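Side-chain contacts in coproheme decarboxylase (Thermus thermophilus, PDB 1VDH), which catalyses the hydrogen peroxide-dependent decarboxylation of coproheme to heme b, the last step of the coproporphyrin-dependent pathway: residues K45-E50 / E90-R95; R49-L54 / N78-L83; A27-F30 / A36-D39; V17-R22 / G199-S204. One frame throughout, in Å; residues are numbered along the deposited sequence.

Interaction 1. Residues K45-E50 / E90-R95; sequences KGLVRE and EARLSR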
# COMPACT_ATOMS: atom_id res chain seq x y z
N LYS A 45 -2.18 -29.01 20.75
CA LYS A 45 -3.31 -29.41 21.59
C LYS A 45 -3.05 -29.01 23.04
O LYS A 45 -3.95 -28.56 23.74
CB LYS A 45 -3.57 -30.92 21.51
CG LYS A 45 -4.26 -31.36 20.23
CD LYS A 45 -4.79 -32.79 20.35
CE LYS A 45 -3.67 -33.79 20.57
NZ LYS A 45 -4.20 -35.19 20.65
N GLY A 46 -1.80 -29.18 23.48
CA GLY A 46 -1.43 -28.82 24.84
C GLY A 46 -1.65 -27.33 25.08
O GLY A 46 -2.15 -26.93 26.13
N LEU A 47 -1.27 -26.51 24.10
CA LEU A 47 -1.45 -25.06 24.21
C LEU A 47 -2.93 -24.69 24.26
O LEU A 47 -3.36 -23.92 25.12
CB LEU A 47 -0.76 -24.35 23.04
CG LEU A 47 -0.93 -22.83 22.98
CD1 LEU A 47 -0.45 -22.17 24.27
CD2 LEU A 47 -0.17 -22.30 21.78
N VAL A 48 -3.71 -25.23 23.32
CA VAL A 48 -5.14 -24.97 23.23
C VAL A 48 -5.86 -25.46 24.48
O VAL A 48 -6.88 -24.89 24.89
CB VAL A 48 -5.75 -25.64 21.96
CG1 VAL A 48 -7.27 -25.44 21.92
CG2 VAL A 48 -5.12 -25.04 20.71
N ARG A 49 -5.32 -26.51 25.10
CA ARG A 49 -5.89 -27.06 26.33
C ARG A 49 -5.77 -26.02 27.44
O ARG A 49 -6.68 -25.86 28.25
CB ARG A 49 -5.17 -28.36 26.71
CG ARG A 49 -5.72 -29.05 27.94
CD ARG A 49 -5.21 -30.48 28.04
NE ARG A 49 -3.76 -30.55 28.19
CZ ARG A 49 -2.96 -31.30 27.43
NH1 ARG A 49 -1.65 -31.30 27.66
NH2 ARG A 49 -3.45 -32.03 26.44
N GLU A 50 -4.65 -25.30 27.46
CA GLU A 50 -4.42 -24.26 28.46
C GLU A 50 -5.48 -23.16 28.32
O GLU A 50 -6.02 -22.68 29.31
CB GLU A 50 -3.02 -23.65 28.31
CG GLU A 50 -1.89 -24.62 28.65
CD GLU A 50 -0.50 -24.04 28.42
OE1 GLU A 50 0.44 -24.83 28.20
OE2 GLU A 50 -0.34 -22.80 28.45
N GLU A 90 0.07 -15.27 22.64
CA GLU A 90 0.63 -14.91 21.35
C GLU A 90 2.06 -15.43 21.19
O GLU A 90 2.42 -15.98 20.14
CB GLU A 90 0.58 -13.40 21.21
CG GLU A 90 1.22 -12.84 19.98
CD GLU A 90 1.10 -11.33 19.92
OE1 GLU A 90 0.42 -10.83 19.02
OE2 GLU A 90 1.67 -10.65 20.81
N ALA A 91 2.87 -15.25 22.22
CA ALA A 91 4.26 -15.70 22.20
C ALA A 91 4.32 -17.23 22.20
O ALA A 91 5.11 -17.82 21.47
CB ALA A 91 5.03 -15.13 23.39
N ARG A 92 3.47 -17.85 23.01
CA ARG A 92 3.42 -19.31 23.10
C ARG A 92 3.08 -19.95 21.75
O ARG A 92 3.68 -20.95 21.36
CB ARG A 92 2.40 -19.75 24.15
CG ARG A 92 2.87 -19.60 25.59
CD ARG A 92 4.02 -20.54 25.91
NE ARG A 92 3.65 -21.95 25.75
CZ ARG A 92 2.92 -22.64 26.61
NH1 ARG A 92 2.46 -22.06 27.72
NH2 ARG A 92 2.64 -23.92 26.38
N LEU A 93 2.13 -19.36 21.04
CA LEU A 93 1.74 -19.88 19.73
C LEU A 93 2.90 -19.71 18.75
O LEU A 93 3.26 -20.64 18.02
CB LEU A 93 0.50 -19.15 19.20
CG LEU A 93 -0.01 -19.57 17.81
CD1 LEU A 93 -0.31 -21.07 17.76
CD2 LEU A 93 -1.25 -18.75 17.46
N SER A 94 3.51 -18.53 18.76
CA SER A 94 4.62 -18.24 17.86
C SER A 94 5.85 -19.12 18.06
O SER A 94 6.58 -19.39 17.10
CB SER A 94 5.00 -16.76 17.93
OG SER A 94 4.07 -15.97 17.21
N ARG A 95 6.09 -19.58 19.28
CA ARG A 95 7.25 -20.44 19.52
C ARG A 95 6.95 -21.93 19.33
O ARG A 95 7.87 -22.76 19.37
CB ARG A 95 7.88 -20.19 20.89
CG ARG A 95 7.01 -20.49 22.08
CD ARG A 95 7.82 -20.43 23.38
NE ARG A 95 8.46 -19.13 23.59
CZ ARG A 95 8.05 -18.22 24.48
NH1 ARG A 95 7.00 -18.46 25.25
NH2 ARG A 95 8.71 -17.07 24.59
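Arg92 NH2 donates to Glu50 OE1 over 3.0 Å, and this is the straighter half of a two-pronged salt bridge. The acceptor lies close to the guanidinium plane and is met on its syn side, though the donor stands out of the carboxylate plane. The second prong, from Arg92 NH1 to Glu50 OE2, is also 3.0 Å long but weak, bent to 129° at the hydrogen, consistent with the 50° twist between the carboxylate and guanidinium planes. Arg92 bends at its second torsion (chi2 -67°) and again at its third, which lays its head over Leu47: CD1 sits 4.1 Å above the middle of one guanidinium face and also packs at 3.7 Å on Arg92 CB. The other methyl, Leu47 CD2, rests on the backbone at Leu93 CA, 3.7 Å away. An alanine in place of Glu50 would probably leave the Arg92 head without its carboxylate and free to turn off Leu47. The contact joins helices 34-56 and 83-95, whose local axes run nearly antiparallel 10.8 Å apart; Leu93 also touches Asp20 and Arg22 of strand 10-24, and Val48 packs on Tyr62 and Ile64 of strand 61-67.

Interaction 2. Residues R49-L54 / N78-L83; sequences REWREL and NLRPGL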
# COMPACT_ATOMS: atom_id res chain seq x y z
N ARG A 49 -5.32 -26.51 25.10
CA ARG A 49 -5.89 -27.06 26.33
C ARG A 49 -5.77 -26.02 27.44
O ARG A 49 -6.68 -25.86 28.25
CB ARG A 49 -5.17 -28.36 26.71
CG ARG A 49 -5.72 -29.05 27.94
CD ARG A 49 -5.21 -30.48 28.04
NE ARG A 49 -3.76 -30.55 28.19
CZ ARG A 49 -2.96 -31.30 27.43
NH1 ARG A 49 -1.65 -31.30 27.66
NH2 ARG A 49 -3.45 -32.03 26.44
N GLU A 50 -4.65 -25.30 27.46
CA GLU A 50 -4.42 -24.26 28.46
C GLU A 50 -5.48 -23.16 28.32
O GLU A 50 -6.02 -22.68 29.31
CB GLU A 50 -3.02 -23.65 28.31
CG GLU A 50 -1.89 -24.62 28.65
CD GLU A 50 -0.50 -24.04 28.42
OE1 GLU A 50 0.44 -24.83 28.20
OE2 GLU A 50 -0.34 -22.80 28.45
N TRP A 51 -5.76 -22.78 27.08
CA TRP A 51 -6.76 -21.74 26.81
C TRP A 51 -8.14 -22.25 27.24
O TRP A 51 -8.94 -21.52 27.83
CB TRP A 51 -6.78 -21.40 25.31
CG TRP A 51 -5.47 -20.86 24.78
CD1 TRP A 51 -4.39 -20.44 25.51
CD2 TRP A 51 -5.14 -20.64 23.40
NE1 TRP A 51 -3.40 -19.98 24.67
CE2 TRP A 51 -3.83 -20.08 23.37
CE3 TRP A 51 -5.81 -20.85 22.19
CZ2 TRP A 51 -3.19 -19.74 22.18
CZ3 TRP A 51 -5.16 -20.51 21.00
CH2 TRP A 51 -3.87 -19.97 21.00
N ARG A 52 -8.39 -23.54 26.99
CA ARG A 52 -9.65 -24.18 27.35
C ARG A 52 -9.85 -24.14 28.87
O ARG A 52 -10.90 -23.72 29.35
CB ARG A 52 -9.64 -25.63 26.86
CG ARG A 52 -10.98 -26.34 26.92
CD ARG A 52 -10.84 -27.84 26.65
NE ARG A 52 -10.02 -28.14 25.48
CZ ARG A 52 -10.36 -27.87 24.22
NH1 ARG A 52 -11.52 -27.29 23.95
NH2 ARG A 52 -9.54 -28.20 23.23
N GLU A 53 -8.83 -24.55 29.62
CA GLU A 53 -8.89 -24.57 31.08
C GLU A 53 -9.11 -23.17 31.65
O GLU A 53 -9.86 -22.97 32.60
CB GLU A 53 -7.62 -25.19 31.66
CG GLU A 53 -7.45 -26.67 31.28
CD GLU A 53 -6.12 -27.26 31.72
OE1 GLU A 53 -6.00 -28.51 31.69
OE2 GLU A 53 -5.19 -26.50 32.09
N LEU A 54 -8.46 -22.19 31.02
CA LEU A 54 -8.57 -20.79 31.42
C LEU A 54 -10.01 -20.30 31.18
O LEU A 54 -10.59 -19.56 31.98
CB LEU A 54 -7.54 -20.01 30.61
CG LEU A 54 -7.31 -18.51 30.65
CD1 LEU A 54 -5.86 -18.22 30.27
CD2 LEU A 54 -8.26 -17.83 29.69
N ASN A 78 -8.43 -14.69 21.01
CA ASN A 78 -8.30 -14.84 22.45
C ASN A 78 -8.72 -13.58 23.20
O ASN A 78 -8.47 -12.46 22.74
CB ASN A 78 -6.85 -15.18 22.83
CG ASN A 78 -6.56 -16.66 22.75
OD1 ASN A 78 -6.95 -17.43 23.63
ND2 ASN A 78 -5.86 -17.08 21.70
N LEU A 79 -9.40 -13.79 24.32
CA LEU A 79 -9.85 -12.69 25.17
C LEU A 79 -9.32 -12.99 26.58
O LEU A 79 -9.38 -14.13 27.03
CB LEU A 79 -11.38 -12.58 25.19
CG LEU A 79 -12.06 -12.01 23.94
CD1 LEU A 79 -12.24 -13.09 22.89
CD2 LEU A 79 -13.41 -11.40 24.32
N ARG A 80 -8.78 -11.97 27.24
CA ARG A 80 -8.22 -12.12 28.59
C ARG A 80 -8.46 -10.85 29.40
O ARG A 80 -8.80 -9.81 28.83
CB ARG A 80 -6.70 -12.37 28.50
CG ARG A 80 -6.25 -13.59 27.71
CD ARG A 80 -6.58 -14.91 28.42
NE ARG A 80 -5.91 -16.03 27.77
CZ ARG A 80 -6.39 -16.69 26.72
NH1 ARG A 80 -7.57 -16.38 26.20
NH2 ARG A 80 -5.64 -17.63 26.14
N PRO A 81 -8.30 -10.92 30.73
CA PRO A 81 -8.50 -9.77 31.63
C PRO A 81 -7.47 -8.64 31.45
O PRO A 81 -7.61 -7.58 32.06
CB PRO A 81 -8.39 -10.39 33.02
CG PRO A 81 -8.79 -11.81 32.81
CD PRO A 81 -8.09 -12.15 31.52
N GLY A 82 -6.44 -8.87 30.63
CA GLY A 82 -5.42 -7.85 30.40
C GLY A 82 -4.54 -8.14 29.20
O GLY A 82 -4.72 -9.16 28.53
N LEU A 83 -3.57 -7.27 28.94
CA LEU A 83 -2.66 -7.45 27.81
C LEU A 83 -1.63 -8.56 28.03
O LEU A 83 -1.33 -9.32 27.12
CB LEU A 83 -1.93 -6.14 27.48
CG LEU A 83 -0.86 -6.17 26.38
CD1 LEU A 83 -1.44 -6.66 25.06
CD2 LEU A 83 -0.24 -4.78 26.22
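One face of the Trp51 indole carries two nitrogens from strand 74-80: Asn78 ND2, 3.5 Å above the ring plane and displaced toward the benzene rim, and Arg80 NH2, 3.1 Å from Trp51 CD1. The Asn78 amide stands almost upright on the indole, the planes being 80° apart. The guanidinium is also steeply inclined and presents its edge to the pyrrole side of the indole, with Trp51 NE1 near the guanidinium plane. Arg80 CZ lies 4.8 Å from the centroid of the five-membered ring, an off-centre cation-pi contact. Leu54 covers one face of the same guanidinium, CD2 standing 3.4 Å above its plane toward the rim, while CD1 reaches Arg80 NE at 3.3 Å. This is a helix laid on a curved antiparallel sheet, as in the dimeric alpha-beta barrel clan of the chlorite dismutases; the local axes of helix and strand lie 10.7 Å apart and are inclined at 45°. Leu79 points away from the helix and packs on Trp15 and Val17. The Arg80 chain bends at chi2 (-71°), which probably turns its head back to its own strand: NH1 gives a nearly straight bond of 3.0 Å to Leu79 O, approaching from above the carbonyl plane, and NH1 and NH2 both make weak bonds to Asn78 OD1. Leu86 of helix 83-95 touches both Asn78 and Arg80, and Ala89 meets Trp51.

Interaction 3. Residues A27-F30 / A36-D39; sequences ARWF and ARED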
# COMPACT_ATOMS: atom_id res chain seq x y z
N ALA A 27 2.37 -26.29 1.41
CA ALA A 27 3.43 -27.10 0.83
C ALA A 27 4.37 -27.69 1.87
O ALA A 27 4.65 -28.89 1.84
CB ALA A 27 4.22 -26.27 -0.18
N ARG A 28 4.85 -26.86 2.79
CA ARG A 28 5.76 -27.32 3.83
C ARG A 28 5.10 -28.23 4.85
O ARG A 28 5.68 -29.24 5.26
CB ARG A 28 6.40 -26.14 4.56
CG ARG A 28 7.66 -25.60 3.89
CD ARG A 28 8.85 -25.68 4.83
NE ARG A 28 8.64 -24.93 6.07
CZ ARG A 28 9.12 -25.28 7.26
NH1 ARG A 28 8.87 -24.53 8.32
NH2 ARG A 28 9.84 -26.39 7.39
N TRP A 29 3.88 -27.89 5.27
CA TRP A 29 3.17 -28.69 6.26
C TRP A 29 2.81 -30.08 5.75
O TRP A 29 3.12 -31.08 6.40
CB TRP A 29 1.90 -27.98 6.72
CG TRP A 29 1.05 -28.83 7.62
CD1 TRP A 29 -0.13 -29.43 7.31
CD2 TRP A 29 1.34 -29.17 8.98
NE1 TRP A 29 -0.60 -30.14 8.39
CE2 TRP A 29 0.28 -29.99 9.43
CE3 TRP A 29 2.39 -28.87 9.87
CZ2 TRP A 29 0.23 -30.51 10.73
CZ3 TRP A 29 2.34 -29.39 11.16
CH2 TRP A 29 1.27 -30.20 11.58
N PHE A 30 2.16 -30.15 4.59
CA PHE A 30 1.74 -31.42 4.02
C PHE A 30 2.86 -32.28 3.45
O PHE A 30 2.65 -33.46 3.14
CB PHE A 30 0.61 -31.21 3.00
CG PHE A 30 -0.69 -30.76 3.63
CD1 PHE A 30 -1.01 -29.41 3.72
CD2 PHE A 30 -1.57 -31.69 4.17
CE1 PHE A 30 -2.19 -28.99 4.34
CE2 PHE A 30 -2.75 -31.28 4.80
CZ PHE A 30 -3.06 -29.93 4.88
N ALA A 36 6.87 -35.41 12.49
CA ALA A 36 7.01 -33.98 12.75
C ALA A 36 5.63 -33.34 12.88
O ALA A 36 5.38 -32.54 13.79
CB ALA A 36 7.80 -33.31 11.63
N ARG A 37 4.73 -33.70 11.98
CA ARG A 37 3.37 -33.18 11.99
C ARG A 37 2.64 -33.60 13.27
O ARG A 37 2.02 -32.76 13.93
CB ARG A 37 2.61 -33.65 10.75
CG ARG A 37 3.20 -33.14 9.44
CD ARG A 37 2.56 -33.80 8.22
NE ARG A 37 1.12 -33.55 8.17
CZ ARG A 37 0.28 -34.15 7.34
NH1 ARG A 37 -1.01 -33.86 7.37
NH2 ARG A 37 0.73 -35.05 6.46
N GLU A 38 2.75 -34.88 13.63
CA GLU A 38 2.11 -35.39 14.83
C GLU A 38 2.64 -34.70 16.08
O GLU A 38 1.87 -34.35 16.98
CB GLU A 38 2.31 -36.91 14.95
CG GLU A 38 1.66 -37.74 13.84
CD GLU A 38 0.15 -37.60 13.78
OE1 GLU A 38 -0.49 -37.35 14.83
OE2 GLU A 38 -0.41 -37.75 12.67
N ASP A 39 3.96 -34.51 16.14
CA ASP A 39 4.60 -33.85 17.27
C ASP A 39 4.10 -32.40 17.40
O ASP A 39 3.82 -31.93 18.51
CB ASP A 39 6.12 -33.87 17.13
CG ASP A 39 6.72 -35.27 17.30
OD1 ASP A 39 6.03 -36.16 17.84
OD2 ASP A 39 7.89 -35.47 16.90
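Arg37 runs its aliphatic chain across one face of the Trp29 indole, and the evidence for a CH-pi contact is direct: CG lies 4.0 Å from the centroid of the six-membered ring and only 6° off the ring normal. Arg37 CB approaches the same face, 3.8 Å from Trp29 CH2. Farther along, the chain passes the backbone of the tryptophan, with Arg37 CD 3.3 Å from Trp29 O. A bend at the third torsion (chi3 60°) then sets the guanidinium plane at 72° to the indole, bringing NE 3.7 Å above the rim of the ring; that buried NE finds no hydrogen-bond acceptor in the model. These are consecutive helices, 26-31 and 34-56, turned so that the end of the short one packs against the first turn of the long one, and the C-terminal tail closes the junction: Trp29 NE1 and Arg37 NH1 both donate to Leu247 O. A leucine in place of Trp29 would probably strip the flat support from the Arg37 chain and leave Leu247 O with one donor fewer. Phe30 stands beside the indole, with Trp29 CD1 3.6 Å above the centre of its ring, and Phe30 CD2 is 3.9 Å from Arg37 NH1. Tyr101 and Phe98 each make edge-to-face contacts with Trp29, while Phe30 packs on Arg95 of a neighbouring subunit.

Interaction 4. Residues V17-R22 / G199-S204; sequences VLHDFR and GVDLFS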
# COMPACT_ATOMS: atom_id res chain seq x y z
N VAL A 17 -8.78 -8.10 23.91
CA VAL A 17 -8.95 -9.02 22.80
C VAL A 17 -7.80 -9.02 21.81
O VAL A 17 -7.29 -7.96 21.44
CB VAL A 17 -10.23 -8.65 22.01
CG1 VAL A 17 -10.57 -9.74 21.01
CG2 VAL A 17 -11.41 -8.39 22.95
N LEU A 18 -7.42 -10.20 21.36
CA LEU A 18 -6.37 -10.33 20.36
C LEU A 18 -6.83 -11.20 19.20
O LEU A 18 -7.25 -12.35 19.40
CB LEU A 18 -5.08 -10.91 20.95
CG LEU A 18 -3.99 -11.19 19.91
CD1 LEU A 18 -3.50 -9.88 19.28
CD2 LEU A 18 -2.82 -11.94 20.54
N HIS A 19 -6.82 -10.63 18.00
CA HIS A 19 -7.15 -11.37 16.80
C HIS A 19 -5.79 -11.69 16.20
O HIS A 19 -5.00 -10.79 15.92
CB HIS A 19 -7.95 -10.53 15.80
CG HIS A 19 -9.40 -10.43 16.13
ND1 HIS A 19 -9.89 -9.58 17.10
CD2 HIS A 19 -10.47 -11.08 15.62
CE1 HIS A 19 -11.20 -9.70 17.16
NE2 HIS A 19 -11.58 -10.60 16.28
N ASP A 20 -5.50 -12.97 16.04
CA ASP A 20 -4.22 -13.40 15.50
C ASP A 20 -4.48 -14.21 14.24
O ASP A 20 -4.84 -15.38 14.31
CB ASP A 20 -3.48 -14.24 16.55
CG ASP A 20 -2.05 -14.61 16.15
OD1 ASP A 20 -1.68 -14.50 14.96
OD2 ASP A 20 -1.29 -15.02 17.04
N PHE A 21 -4.34 -13.55 13.09
CA PHE A 21 -4.54 -14.18 11.78
C PHE A 21 -3.22 -14.68 11.22
O PHE A 21 -2.24 -13.93 11.14
CB PHE A 21 -5.14 -13.19 10.78
CG PHE A 21 -6.55 -12.79 11.10
CD1 PHE A 21 -7.62 -13.56 10.67
CD2 PHE A 21 -6.81 -11.60 11.78
CE1 PHE A 21 -8.93 -13.17 10.91
CE2 PHE A 21 -8.12 -11.19 12.03
CZ PHE A 21 -9.18 -11.98 11.59
N ARG A 22 -3.20 -15.93 10.76
CA ARG A 22 -2.00 -16.52 10.19
C ARG A 22 -2.31 -17.29 8.92
O ARG A 22 -3.45 -17.73 8.70
CB ARG A 22 -1.33 -17.45 11.21
CG ARG A 22 -1.15 -16.82 12.57
CD ARG A 22 0.25 -16.99 13.11
NE ARG A 22 0.34 -16.42 14.45
CZ ARG A 22 1.43 -16.45 15.21
NH1 ARG A 22 2.53 -17.04 14.77
NH2 ARG A 22 1.39 -15.92 16.42
N GLY A 199 -12.94 -2.72 16.76
CA GLY A 199 -12.86 -4.04 16.17
C GLY A 199 -14.28 -4.56 16.32
O GLY A 199 -14.93 -4.31 17.34
N VAL A 200 -14.79 -5.24 15.30
CA VAL A 200 -16.14 -5.79 15.37
C VAL A 200 -16.16 -7.28 15.05
O VAL A 200 -15.64 -7.71 14.02
CB VAL A 200 -17.11 -5.09 14.37
CG1 VAL A 200 -18.52 -5.68 14.51
CG2 VAL A 200 -17.14 -3.58 14.61
N ASP A 201 -16.73 -8.07 15.96
CA ASP A 201 -16.87 -9.51 15.79
C ASP A 201 -18.34 -9.87 15.73
O ASP A 201 -19.10 -9.55 16.64
CB ASP A 201 -16.24 -10.27 16.95
CG ASP A 201 -14.74 -10.24 16.93
OD1 ASP A 201 -14.14 -10.98 16.12
OD2 ASP A 201 -14.17 -9.47 17.72
N LEU A 202 -18.75 -10.49 14.63
CA LEU A 202 -20.13 -10.94 14.47
C LEU A 202 -20.07 -12.47 14.47
O LEU A 202 -19.16 -13.06 13.90
CB LEU A 202 -20.71 -10.45 13.13
CG LEU A 202 -20.70 -8.94 12.85
CD1 LEU A 202 -21.39 -8.66 11.50
CD2 LEU A 202 -21.40 -8.18 13.96
N PHE A 203 -21.03 -13.10 15.14
CA PHE A 203 -21.09 -14.55 15.22
C PHE A 203 -22.47 -15.01 14.75
O PHE A 203 -23.48 -14.45 15.16
CB PHE A 203 -20.85 -15.02 16.65
CG PHE A 203 -19.53 -14.58 17.22
CD1 PHE A 203 -18.35 -15.23 16.86
CD2 PHE A 203 -19.46 -13.53 18.13
CE1 PHE A 203 -17.12 -14.84 17.41
CE2 PHE A 203 -18.24 -13.13 18.68
CZ PHE A 203 -17.07 -13.78 18.31
N SER A 204 -22.50 -16.05 13.92
CA SER A 204 -23.76 -16.57 13.39
C SER A 204 -23.57 -17.97 12.85
O SER A 204 -22.45 -18.38 12.55
CB SER A 204 -24.26 -15.66 12.25
OG SER A 204 -25.54 -16.06 11.78
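His19 and Asp201 face each other from two extended strands that are not paired with one another, their CA atoms 9.9 Å apart, so that the side chains alone bridge the gap. They come from opposite directions and meet as two nearly coplanar plates, ring and carboxylate differing by only 4°. His19 NE2 donates to Asp201 OD1 over 2.6 Å with an N-H...O angle of 163°. The acceptor uses its syn lone pair, and the oxygen lies in the plane of the imidazole; the other oxygen, OD2, comes alongside the ring edge, 3.0 Å from His19 CE1. CB points toward the other strand in both residues, and with CG anti to the carbonyl carbon (chi1 -80° in His19, and similar in Asp201) the flat groups continue across the gap. The strands of this chain close into an antiparallel barrel, and the bond crosses its interior close to the centre of the chain. Phe144 stacks on the His19 ring, and the same residue touches Asp201. Along strand 10-24 the side chains alternate, and Asp20 and Arg22 lie off the other side, where Arg22 grips Asp20 side-on: NE to OD1 at 2.8 Å and NH2 to OD2 at 2.9 Å. The side chain of Asp201 is about 7 Å from that of Gln185 and about 8 Å from that of Tyr145, both predicted to bind coproheme. A short, straight, in-plane bond at a buried carboxylate is likely to hold the imidazole against turning about CB-CG, and may polarise it.

In the fold
Strand 10-24 opens the widest loop, which interaction 4 closes only at strand 198-204, and the other three contacts are nested within it. Just after that strand, interaction 3 closes the smallest loop, joining helix 26-31 to the start of helix 34-56. Interactions 1 and 2 then leave the same long helix from overlapping segments that share Arg49 and Glu50; interaction 2 closes first, on strand 74-80, and interaction 1 on the following helix, 83-95. Both touch interaction 4: Asn78 O probably bonds to Leu18 N between adjacent strands, and Ser94 OG to Arg22 NH2. The helical layer is thereby tied to the barrel wall, whose interior interaction 4 spans.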